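Local coordinates for GEO10716p1 (Drosophila melanogaster, PDB 7BTG), which probably removes phosphate from phosphoarginine in proteins, as an arginine phosphatase of the low molecular weight protein tyrosine phosphatase family, at residues Y34-G39 against L67-S72; V6-T11 against G39-N44; F79-A84 against K107-G112; E18-H23 against Q141-C146. The protein carries 1 engineered substitution. One frame throughout, in Å; residues are numbered along the deposited sequence.

Contact 1 of 4, residues Y34-G39 against L67-S72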
# COMPACT_ATOMS: atom_id res chain seq x y z
N TYR A 34 -11.95 2.03 -5.17
CA TYR A 34 -10.89 2.88 -5.71
C TYR A 34 -9.62 2.65 -4.90
O TYR A 34 -9.64 2.70 -3.67
CB TYR A 34 -11.30 4.35 -5.67
CG TYR A 34 -10.23 5.26 -6.18
CD1 TYR A 34 -9.77 5.14 -7.48
CD2 TYR A 34 -9.65 6.22 -5.37
CE1 TYR A 34 -8.79 5.97 -7.96
CE2 TYR A 34 -8.67 7.06 -5.84
CZ TYR A 34 -8.24 6.93 -7.14
OH TYR A 34 -7.25 7.75 -7.63
N VAL A 35 -8.53 2.37 -5.60
CA VAL A 35 -7.25 2.02 -4.99
C VAL A 35 -6.20 2.96 -5.56
O VAL A 35 -6.20 3.24 -6.76
CB VAL A 35 -6.89 0.55 -5.25
CG1 VAL A 35 -5.64 0.15 -4.47
CG2 VAL A 35 -8.05 -0.36 -4.88
N ASP A 36 -5.30 3.44 -4.70
CA ASP A 36 -4.28 4.40 -5.11
C ASP A 36 -3.06 4.21 -4.20
O ASP A 36 -3.08 3.40 -3.27
CB ASP A 36 -4.82 5.84 -5.06
CG ASP A 36 -3.89 6.84 -5.74
OD1 ASP A 36 -3.99 8.06 -5.43
OD2 ASP A 36 -3.05 6.41 -6.56
N SER A 37 -2.00 4.96 -4.47
CA SER A 37 -0.85 4.88 -3.57
C SER A 37 -0.10 6.21 -3.58
O SER A 37 -0.23 7.03 -4.49
CB SER A 37 0.07 3.71 -3.91
OG SER A 37 0.70 3.85 -5.18
N ALA A 38 0.66 6.43 -2.50
CA ALA A 38 1.36 7.68 -2.29
C ALA A 38 2.54 7.42 -1.37
O ALA A 38 2.69 6.33 -0.82
CB ALA A 38 0.41 8.75 -1.73
N GLY A 39 3.38 8.46 -1.19
CA GLY A 39 4.63 8.31 -0.47
C GLY A 39 4.87 9.43 0.52
O GLY A 39 4.07 10.37 0.63
N LEU A 67 2.78 7.04 -11.25
CA LEU A 67 3.82 8.03 -10.98
C LEU A 67 3.93 8.26 -9.47
O LEU A 67 2.93 8.53 -8.81
CB LEU A 67 3.51 9.35 -11.69
CG LEU A 67 3.49 9.41 -13.22
CD1 LEU A 67 2.87 10.71 -13.71
CD2 LEU A 67 4.88 9.23 -13.80
N GLY A 68 5.16 8.19 -8.95
CA GLY A 68 5.37 8.48 -7.54
C GLY A 68 4.86 9.85 -7.14
O GLY A 68 5.12 10.82 -7.85
N ARG A 69 4.10 9.94 -6.06
CA ARG A 69 3.59 11.22 -5.59
C ARG A 69 3.62 11.26 -4.07
O ARG A 69 3.69 10.22 -3.39
CB ARG A 69 2.16 11.51 -6.10
CG ARG A 69 1.07 10.66 -5.44
CD ARG A 69 -0.32 11.05 -5.93
NE ARG A 69 -1.40 10.33 -5.24
CZ ARG A 69 -1.93 10.72 -4.07
NH1 ARG A 69 -1.46 11.80 -3.46
NH2 ARG A 69 -2.92 10.02 -3.52
N MET A 70 3.58 12.47 -3.53
CA MET A 70 3.51 12.65 -2.10
C MET A 70 2.07 12.50 -1.65
O MET A 70 1.14 12.81 -2.39
CB MET A 70 4.01 14.03 -1.70
CG MET A 70 5.45 14.31 -2.01
SD MET A 70 6.57 13.92 -0.64
CE MET A 70 5.46 13.90 0.76
N ILE A 71 1.89 11.99 -0.42
CA ILE A 71 0.58 12.09 0.20
C ILE A 71 0.31 13.56 0.48
O ILE A 71 1.22 14.32 0.85
CB ILE A 71 0.51 11.23 1.48
CG1 ILE A 71 -0.94 11.05 1.92
CG2 ILE A 71 1.31 11.86 2.62
CD1 ILE A 71 -1.12 10.06 3.03
N SER A 72 -0.92 13.99 0.25
CA SER A 72 -1.36 15.34 0.56
C SER A 72 -2.37 15.29 1.70
O SER A 72 -2.88 14.23 2.06
CB SER A 72 -1.99 16.00 -0.68
OG SER A 72 -3.17 15.31 -1.08
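Gly39 and Met70 lie with their CA atoms 4.8 Å apart, where a single bridge joins the loop segment 67-72 to the strand segment 34-39. Ile71 N donates to Gly39 O over 2.9 Å at an N-H...O angle of 166°, and the donor lies in the carbonyl plane. The return bond, from Gly39 N to Arg69 O at 2.8 Å, is bent and therefore weak.

Next to this bridge Ala38 CB meets Ile71 CB at 4.1 Å. The same methyl packs on the guanidinium of Arg69: Ala38 CB lies 3.8 Å from the guanidinium plane, over its centre. Arg69 and Asp36 then meet tip to tip. Arg69 CG takes the crowded position between backbone N and carbonyl carbon (chi1 72°), and the chain is extended from there to NE. NH2 of Arg69 reaches Asp36 OD1 at 2.9 Å in a salt bridge, coming from 39° out of the carboxylate plane, while NE of Arg69 adds a weak bond to that oxygen. NH1 of Arg69 forms a second salt bridge, with Asp75 of helix 73-78.

An alanine at Arg69 would probably leave Asp36 and Asp75 without their shared counter-charge and open a gap over the Ala38 methyl. One cation placed between two carboxylates is likely to keep both of them ionised, adding an ionic tie to the backbone bridge.

Contact 2 of 4, residues V6-T11 against G39-N44. Engineered in segment 6-11: Ser7 (natural residue Cys). With PO4 (phosphate ion), chain B.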
# COMPACT_ATOMS: atom_id res chain seq x y z
N VAL A 6 0.60 3.30 1.38
CA VAL A 6 1.65 4.28 1.63
C VAL A 6 2.96 3.58 1.95
O VAL A 6 3.01 2.70 2.82
CB VAL A 6 1.27 5.25 2.76
CG1 VAL A 6 2.47 6.17 3.10
CG2 VAL A 6 0.10 6.09 2.30
N SER A 7 4.01 3.95 1.22
CA SER A 7 5.37 3.51 1.50
C SER A 7 6.24 4.75 1.52
O SER A 7 5.80 5.83 1.13
CB SER A 7 5.88 2.49 0.46
OG SER A 7 5.82 2.99 -0.87
N ILE A 8 7.49 4.63 1.97
CA ILE A 8 8.29 5.84 2.10
C ILE A 8 8.58 6.42 0.72
O ILE A 8 8.40 7.62 0.49
CB ILE A 8 9.56 5.61 2.94
CG1 ILE A 8 10.20 6.96 3.24
CG2 ILE A 8 10.58 4.70 2.26
CD1 ILE A 8 11.26 6.91 4.27
N GLY A 9 8.92 5.57 -0.25
CA GLY A 9 9.30 6.09 -1.54
C GLY A 9 8.18 6.15 -2.57
O GLY A 9 8.33 6.83 -3.57
N ASN A 10 7.08 5.42 -2.34
CA ASN A 10 6.01 5.27 -3.34
C ASN A 10 6.57 4.80 -4.67
O ASN A 10 6.20 5.27 -5.75
CB ASN A 10 5.21 6.56 -3.51
CG ASN A 10 3.96 6.34 -4.34
OD1 ASN A 10 3.47 7.25 -5.02
ND2 ASN A 10 3.45 5.11 -4.30
N THR A 11 7.47 3.83 -4.59
CA THR A 11 8.16 3.31 -5.77
C THR A 11 8.34 1.81 -5.73
O THR A 11 8.59 1.22 -6.78
CB THR A 11 9.53 4.00 -5.92
OG1 THR A 11 10.23 3.49 -7.06
CG2 THR A 11 10.39 3.81 -4.67
N GLY A 39 3.38 8.46 -1.19
CA GLY A 39 4.63 8.31 -0.47
C GLY A 39 4.87 9.43 0.52
O GLY A 39 4.07 10.37 0.63
N LEU A 40 5.98 9.33 1.23
CA LEU A 40 6.31 10.24 2.32
C LEU A 40 7.61 11.03 2.09
O LEU A 40 8.08 11.70 3.01
CB LEU A 40 6.38 9.44 3.63
CG LEU A 40 5.10 8.64 3.96
CD1 LEU A 40 5.34 7.63 5.02
CD2 LEU A 40 3.94 9.57 4.41
N ARG A 41 8.21 10.95 0.90
CA ARG A 41 9.44 11.68 0.57
C ARG A 41 9.40 12.07 -0.89
O ARG A 41 8.74 11.42 -1.71
CB ARG A 41 10.72 10.85 0.81
CG ARG A 41 10.95 10.33 2.22
CD ARG A 41 11.41 11.41 3.19
NE ARG A 41 11.73 10.79 4.47
CZ ARG A 41 10.81 10.46 5.37
NH1 ARG A 41 9.53 10.72 5.14
NH2 ARG A 41 11.16 9.87 6.50
N SER A 42 10.12 13.14 -1.24
CA SER A 42 10.17 13.53 -2.65
C SER A 42 11.15 12.70 -3.48
O SER A 42 11.21 12.90 -4.69
CB SER A 42 10.53 15.01 -2.78
OG SER A 42 11.81 15.23 -2.22
N TRP A 43 11.87 11.74 -2.86
CA TRP A 43 13.00 11.06 -3.50
C TRP A 43 12.65 10.53 -4.88
O TRP A 43 13.28 10.90 -5.88
CB TRP A 43 13.48 9.91 -2.60
CG TRP A 43 13.93 10.35 -1.24
CD1 TRP A 43 14.33 11.60 -0.87
CD2 TRP A 43 14.01 9.54 -0.07
NE1 TRP A 43 14.68 11.61 0.45
CE2 TRP A 43 14.47 10.36 0.98
CE3 TRP A 43 13.73 8.19 0.21
CZ2 TRP A 43 14.67 9.89 2.27
CZ3 TRP A 43 13.92 7.72 1.51
CH2 TRP A 43 14.39 8.56 2.52
N ASN A 44 11.67 9.64 -4.96
CA ASN A 44 11.30 9.00 -6.21
C ASN A 44 10.02 9.58 -6.81
O ASN A 44 9.36 8.91 -7.61
CB ASN A 44 11.16 7.49 -5.99
CG ASN A 44 12.43 6.87 -5.42
OD1 ASN A 44 12.59 6.72 -4.20
ND2 ASN A 44 13.35 6.49 -6.30
P PO4 B . 9.12 1.98 -1.17
O1 PO4 B . 8.26 2.69 -2.19
O2 PO4 B . 10.51 1.81 -1.72
O3 PO4 B . 8.63 0.59 -0.84
O4 PO4 B . 9.13 2.75 0.15
O HOH W 1 8.99 6.17 -8.18
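Leu40 N donates to Ile8 O over 3.1 Å at an N-H...O angle of 160°, the main backbone bond between the two segments. A weak second bond runs from the same nitrogen to Ser7 O, and Gly39 CA makes a CA-H...O contact of 3.2 Å with Ser7 O. Gly39 is pressed against Asn10, and any CB on it would collide with Asn10 CB. Asn10 itself has phi 53°, in the left-handed region, which turns the chain here; its OD1 bonds to His66.

The apolar contacts lie beside these bonds. Val6 and Leu40 cross at about a right angle, CG1 of Val6 lying 3.7 Å from CG of Leu40. Ile8 CD1 sits 3.6 Å above one face of the Arg41 guanidinium, offset toward its rim, and also touches Trp43 CZ3 at 3.9 Å. Arg41 CB in turn lies over the centre of the Trp43 ring, while Arg41 NH2 pairs with Glu92 of helix 87-99.

Polar groups of the segment 6-11 hold a phosphate ion. Gly9 N reaches phosphate O4 at 2.9 Å, and Thr11 N reaches phosphate O1 at 2.8 Å and 173°, nearly straight. Ser7, an engineered replacement of the natural cysteine, has its OG beside O1 and also hydrogen-bonded with Ser14 OG. Cys12 N and Arg13 NE also bond to the ion. A cysteine and an arginine with five residues between them, bracketing a run of backbone N-H groups, form the P-loop (CX5R) of this phosphatase family, in which that cysteine is the nucleophile.

Contact 3 of 4, residues F79-A84 against K107-G112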
# COMPACT_ATOMS: atom_id res chain seq x y z
N PHE A 79 -10.05 8.94 1.72
CA PHE A 79 -9.87 7.49 1.70
C PHE A 79 -10.44 6.89 2.97
O PHE A 79 -10.50 7.54 4.01
CB PHE A 79 -8.40 7.09 1.53
CG PHE A 79 -7.87 7.34 0.15
CD1 PHE A 79 -7.95 6.37 -0.83
CD2 PHE A 79 -7.30 8.57 -0.19
CE1 PHE A 79 -7.48 6.61 -2.11
CE2 PHE A 79 -6.83 8.82 -1.45
CZ PHE A 79 -6.91 7.84 -2.42
N ASP A 80 -10.90 5.64 2.85
CA ASP A 80 -11.41 4.90 3.99
C ASP A 80 -10.30 4.20 4.75
O ASP A 80 -10.34 4.11 5.99
CB ASP A 80 -12.46 3.87 3.53
CG ASP A 80 -13.56 4.50 2.67
OD1 ASP A 80 -14.29 5.38 3.16
OD2 ASP A 80 -13.69 4.10 1.49
N TYR A 81 -9.32 3.68 4.03
CA TYR A 81 -8.16 3.02 4.62
C TYR A 81 -6.92 3.64 4.02
O TYR A 81 -6.87 3.90 2.82
CB TYR A 81 -8.19 1.50 4.36
CG TYR A 81 -9.20 0.81 5.24
CD1 TYR A 81 -8.82 0.27 6.44
CD2 TYR A 81 -10.55 0.74 4.87
CE1 TYR A 81 -9.73 -0.35 7.27
CE2 TYR A 81 -11.49 0.11 5.69
CZ TYR A 81 -11.07 -0.43 6.90
OH TYR A 81 -11.95 -1.06 7.76
N ILE A 82 -5.93 3.91 4.87
CA ILE A 82 -4.58 4.26 4.44
C ILE A 82 -3.65 3.27 5.12
O ILE A 82 -3.60 3.19 6.35
CB ILE A 82 -4.21 5.71 4.82
CG1 ILE A 82 -5.16 6.69 4.14
CG2 ILE A 82 -2.80 5.99 4.42
CD1 ILE A 82 -4.90 8.13 4.54
N PHE A 83 -2.95 2.48 4.32
CA PHE A 83 -2.13 1.38 4.80
C PHE A 83 -0.66 1.77 4.76
O PHE A 83 -0.15 2.15 3.70
CB PHE A 83 -2.37 0.12 3.96
CG PHE A 83 -3.72 -0.50 4.19
CD1 PHE A 83 -4.09 -0.94 5.45
CD2 PHE A 83 -4.63 -0.62 3.15
CE1 PHE A 83 -5.33 -1.49 5.68
CE2 PHE A 83 -5.87 -1.17 3.37
CZ PHE A 83 -6.21 -1.62 4.63
N ALA A 84 -0.01 1.69 5.91
CA ALA A 84 1.44 1.79 6.02
C ALA A 84 2.09 0.42 5.83
O ALA A 84 1.51 -0.62 6.14
CB ALA A 84 1.82 2.34 7.40
N LYS A 107 -9.24 5.32 8.37
CA LYS A 107 -8.52 4.39 9.22
C LYS A 107 -7.09 4.25 8.70
O LYS A 107 -6.89 3.99 7.50
CB LYS A 107 -9.24 3.05 9.28
CG LYS A 107 -10.74 3.21 9.52
CD LYS A 107 -11.38 1.96 10.06
CE LYS A 107 -12.59 2.29 10.93
NZ LYS A 107 -12.18 2.51 12.35
N ILE A 108 -6.12 4.43 9.58
CA ILE A 108 -4.70 4.34 9.24
C ILE A 108 -4.13 3.12 9.94
O ILE A 108 -4.13 3.04 11.17
CB ILE A 108 -3.94 5.61 9.64
CG1 ILE A 108 -4.51 6.84 8.92
CG2 ILE A 108 -2.46 5.43 9.37
CD1 ILE A 108 -4.16 8.18 9.59
N GLN A 109 -3.62 2.16 9.17
CA GLN A 109 -3.26 0.88 9.75
C GLN A 109 -2.03 0.31 9.08
O GLN A 109 -1.75 0.57 7.90
CB GLN A 109 -4.43 -0.14 9.66
CG GLN A 109 -5.75 0.35 10.28
CD GLN A 109 -6.96 -0.54 9.97
OE1 GLN A 109 -6.92 -1.40 9.09
NE2 GLN A 109 -8.04 -0.34 10.70
N LEU A 110 -1.28 -0.47 9.85
CA LEU A 110 -0.21 -1.30 9.31
C LEU A 110 -0.84 -2.37 8.43
O LEU A 110 -1.66 -3.16 8.91
CB LEU A 110 0.55 -1.91 10.48
CG LEU A 110 1.94 -2.49 10.31
CD1 LEU A 110 2.92 -1.40 9.90
CD2 LEU A 110 2.34 -3.10 11.63
N LEU A 111 -0.50 -2.38 7.14
CA LEU A 111 -1.12 -3.34 6.23
C LEU A 111 -0.86 -4.77 6.68
O LEU A 111 -1.76 -5.62 6.63
CB LEU A 111 -0.61 -3.14 4.80
CG LEU A 111 -0.91 -4.29 3.84
CD1 LEU A 111 -2.40 -4.35 3.56
CD2 LEU A 111 -0.14 -4.14 2.53
N GLY A 112 0.36 -5.04 7.12
CA GLY A 112 0.77 -6.37 7.51
C GLY A 112 0.13 -6.87 8.78
O GLY A 112 0.25 -8.05 9.08
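Ile82 and Lys107 are joined by one of five backbone bonds that tie these segments together, Ile82 N to Lys107 O at 2.8 Å. The axes of strands 81-84 and 107-110 approach to 4.7 Å and run 25° apart, so the pairing is parallel. The ladder begins at Lys107 N to Asp80 O, continues through Gln109 N to Ile82 O and Ala84 N to Gln109 O, and ends with a 2.9 Å bond from Leu111 N to Ala84 O, almost straight at 177°. CA-H...O contacts supplement it, the closest from Phe83 CA to Gln109 O at 3.2 Å.

On the face of Tyr81 and Phe83 the two rings receive aliphatic and amide groups. Lys107 lies side by side with Tyr81, its CD 3.8 Å from Tyr81 OH. Gln109 OE1 approaches the edge of the Tyr81 ring, 3.5 Å from CE1, while accepting a hydrogen bond from Tyr114 OH. Leu111 CD1 makes a CH-pi contact over the Phe83 face, 4.3 Å from the ring centroid and 16° off its normal.

The opposite face is aliphatic, with Ile82 CB meeting Ile108 CG1 at 4.3 Å.

Helix 87-99, the crossover of this beta-alpha-beta unit, packs against Ile82, Ala84 and Ile108. Phe149 of helix 133-154 meets the Tyr81 and Phe83 rings edge-to-face on the other side, and strand 2-7 bonds along the remaining flank of strand 81-84.

Contact 4 of 4, residues E18-H23 against Q141-C146. With PO4 (phosphate ion), chain C.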
# COMPACT_ATOMS: atom_id res chain seq x y z
N GLU A 18 -0.90 -1.43 -4.64
CA GLU A 18 -1.98 -0.84 -5.42
C GLU A 18 -2.41 -1.75 -6.55
O GLU A 18 -3.60 -2.00 -6.75
CB GLU A 18 -1.55 0.51 -5.98
CG GLU A 18 -2.63 1.12 -6.86
CD GLU A 18 -2.18 2.41 -7.48
OE1 GLU A 18 -1.12 2.91 -7.06
OE2 GLU A 18 -2.87 2.93 -8.38
N ALA A 19 -1.45 -2.27 -7.31
CA ALA A 19 -1.78 -3.10 -8.46
C ALA A 19 -2.37 -4.44 -8.04
O ALA A 19 -3.30 -4.95 -8.69
CB ALA A 19 -0.52 -3.31 -9.31
N ILE A 20 -1.85 -5.02 -6.96
CA ILE A 20 -2.33 -6.30 -6.44
C ILE A 20 -3.80 -6.20 -6.03
O ILE A 20 -4.63 -7.04 -6.41
CB ILE A 20 -1.46 -6.77 -5.27
CG1 ILE A 20 -0.22 -7.49 -5.78
CG2 ILE A 20 -2.28 -7.64 -4.31
CD1 ILE A 20 0.82 -7.75 -4.72
N LEU A 21 -4.13 -5.19 -5.23
CA LEU A 21 -5.49 -5.04 -4.76
C LEU A 21 -6.42 -4.68 -5.92
O LEU A 21 -7.58 -5.10 -5.94
CB LEU A 21 -5.57 -3.98 -3.67
CG LEU A 21 -6.99 -3.82 -3.14
CD1 LEU A 21 -7.44 -5.17 -2.60
CD2 LEU A 21 -7.11 -2.72 -2.08
N LYS A 22 -5.91 -3.88 -6.86
CA LYS A 22 -6.68 -3.59 -8.07
C LYS A 22 -7.07 -4.88 -8.80
O LYS A 22 -8.21 -5.02 -9.26
CB LYS A 22 -5.90 -2.66 -8.99
CG LYS A 22 -6.29 -1.21 -8.85
CD LYS A 22 -5.30 -0.27 -9.56
CE LYS A 22 -5.78 1.17 -9.44
NZ LYS A 22 -4.99 2.09 -10.30
N HIS A 23 -6.13 -5.83 -8.90
CA HIS A 23 -6.43 -7.11 -9.53
C HIS A 23 -7.45 -7.90 -8.72
O HIS A 23 -8.44 -8.39 -9.27
CB HIS A 23 -5.15 -7.93 -9.70
CG HIS A 23 -5.35 -9.24 -10.42
ND1 HIS A 23 -6.00 -9.32 -11.63
CD2 HIS A 23 -5.00 -10.50 -10.09
CE1 HIS A 23 -6.03 -10.59 -12.02
NE2 HIS A 23 -5.43 -11.32 -11.10
N GLN A 141 3.95 -10.96 1.34
CA GLN A 141 3.33 -10.29 2.48
C GLN A 141 2.18 -9.40 2.03
O GLN A 141 1.14 -9.34 2.69
CB GLN A 141 4.34 -9.44 3.24
CG GLN A 141 5.14 -10.13 4.32
CD GLN A 141 6.36 -9.29 4.73
OE1 GLN A 141 7.14 -8.86 3.89
NE2 GLN A 141 6.51 -9.04 6.03
N ILE A 142 2.36 -8.68 0.92
CA ILE A 142 1.31 -7.77 0.47
C ILE A 142 0.11 -8.55 -0.03
O ILE A 142 -1.05 -8.20 0.23
CB ILE A 142 1.87 -6.80 -0.59
CG1 ILE A 142 2.85 -5.80 0.02
CG2 ILE A 142 0.74 -6.04 -1.24
CD1 ILE A 142 3.76 -5.10 -1.02
N LEU A 143 0.36 -9.64 -0.76
CA LEU A 143 -0.73 -10.45 -1.29
C LEU A 143 -1.57 -11.06 -0.16
O LEU A 143 -2.79 -10.91 -0.14
CB LEU A 143 -0.17 -11.55 -2.19
CG LEU A 143 -1.18 -12.49 -2.83
CD1 LEU A 143 -2.26 -11.68 -3.53
CD2 LEU A 143 -0.45 -13.37 -3.81
N GLU A 144 -0.93 -11.72 0.81
CA GLU A 144 -1.71 -12.29 1.90
C GLU A 144 -2.44 -11.20 2.66
O GLU A 144 -3.63 -11.35 2.98
CB GLU A 144 -0.84 -13.10 2.86
CG GLU A 144 -1.68 -13.77 3.97
CD GLU A 144 -0.85 -14.63 4.92
OE1 GLU A 144 0.35 -14.87 4.62
OE2 GLU A 144 -1.39 -15.07 5.97
N SER A 145 -1.74 -10.08 2.93
CA SER A 145 -2.34 -8.97 3.66
C SER A 145 -3.60 -8.47 2.98
O SER A 145 -4.64 -8.30 3.64
CB SER A 145 -1.34 -7.80 3.80
OG SER A 145 -0.15 -8.18 4.46
N CYS A 146 -3.54 -8.22 1.67
CA CYS A 146 -4.74 -7.78 0.96
C CYS A 146 -5.83 -8.86 1.00
O CYS A 146 -7.02 -8.54 1.08
CB CYS A 146 -4.40 -7.44 -0.49
SG CYS A 146 -3.42 -5.95 -0.77
P PO4 C . -2.72 5.41 -10.85
O1 PO4 C . -4.15 5.05 -11.19
O2 PO4 C . -1.80 4.21 -11.01
O3 PO4 C . -2.25 6.49 -11.79
O4 PO4 C . -2.69 5.99 -9.44
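Ile20 points into helix 141-146 and carries most of this contact with its two branches. Its CG1 stands anti to the carbonyl carbon (chi1 -84°), and the CD1 beyond meets Ile142 CG2 at 3.9 Å, the two side chains crossing obliquely. Ile20 CG2 takes the other direction and touches Leu143 CD1 at 4.1 Å, where the side chains cross at about a right angle. The thiol of Cys146 fits between neighbours on helix 18-23, with SG 4.1 Å from Ile20 CG2 and equally far from Leu21 CB. No hydrogen bond links the two segments, whose axes pass 9.9 Å apart with N-to-C directions 41° apart.

Glu18 turns away from this apolar patch. Its OE2 uses the anti lone pair to hold Lys22 NZ at 3.0 Å in a salt bridge, and its OE1 bonds to Ser37 OG. A phosphate ion, weakly bonded by Lys22 NZ, is also held by His66 ND1. An alanine at Glu18 would probably leave the Lys22 ammonium and the Ser37 hydroxyl without these mates.

Helices 13-27 and 133-154 thus pack through branched aliphatic side chains and the Cys146 thiol on one side of the parallel sheet, as expected of one helical layer in the three-layer alpha/beta/alpha fold of these phosphatases.

Overall arrangement
Contacts 1, 2 and 3 all reach the four-stranded parallel sheet, whose order is 34-39, 2-7, 81-84, 107-110, so contacts 1 and 3 lie toward opposite edges, their centres about 13 Å apart. Contacts 1 and 2 are closest, about 8 Å between centres; they share Gly39 and interlock along the chain, with Asn10 reaching Arg69 N and Ser37 OG. Thus the loop 67-72 is tied directly to the phosphate-binding loop. Contact 4 joins the first and last helices, and the loop it closes contains contacts 1 and 3. It touches contact 1 through Glu18 and contact 3 through Ser145, but lies about 18 Å from contact 2 between centres, in the scaffold rather than the site.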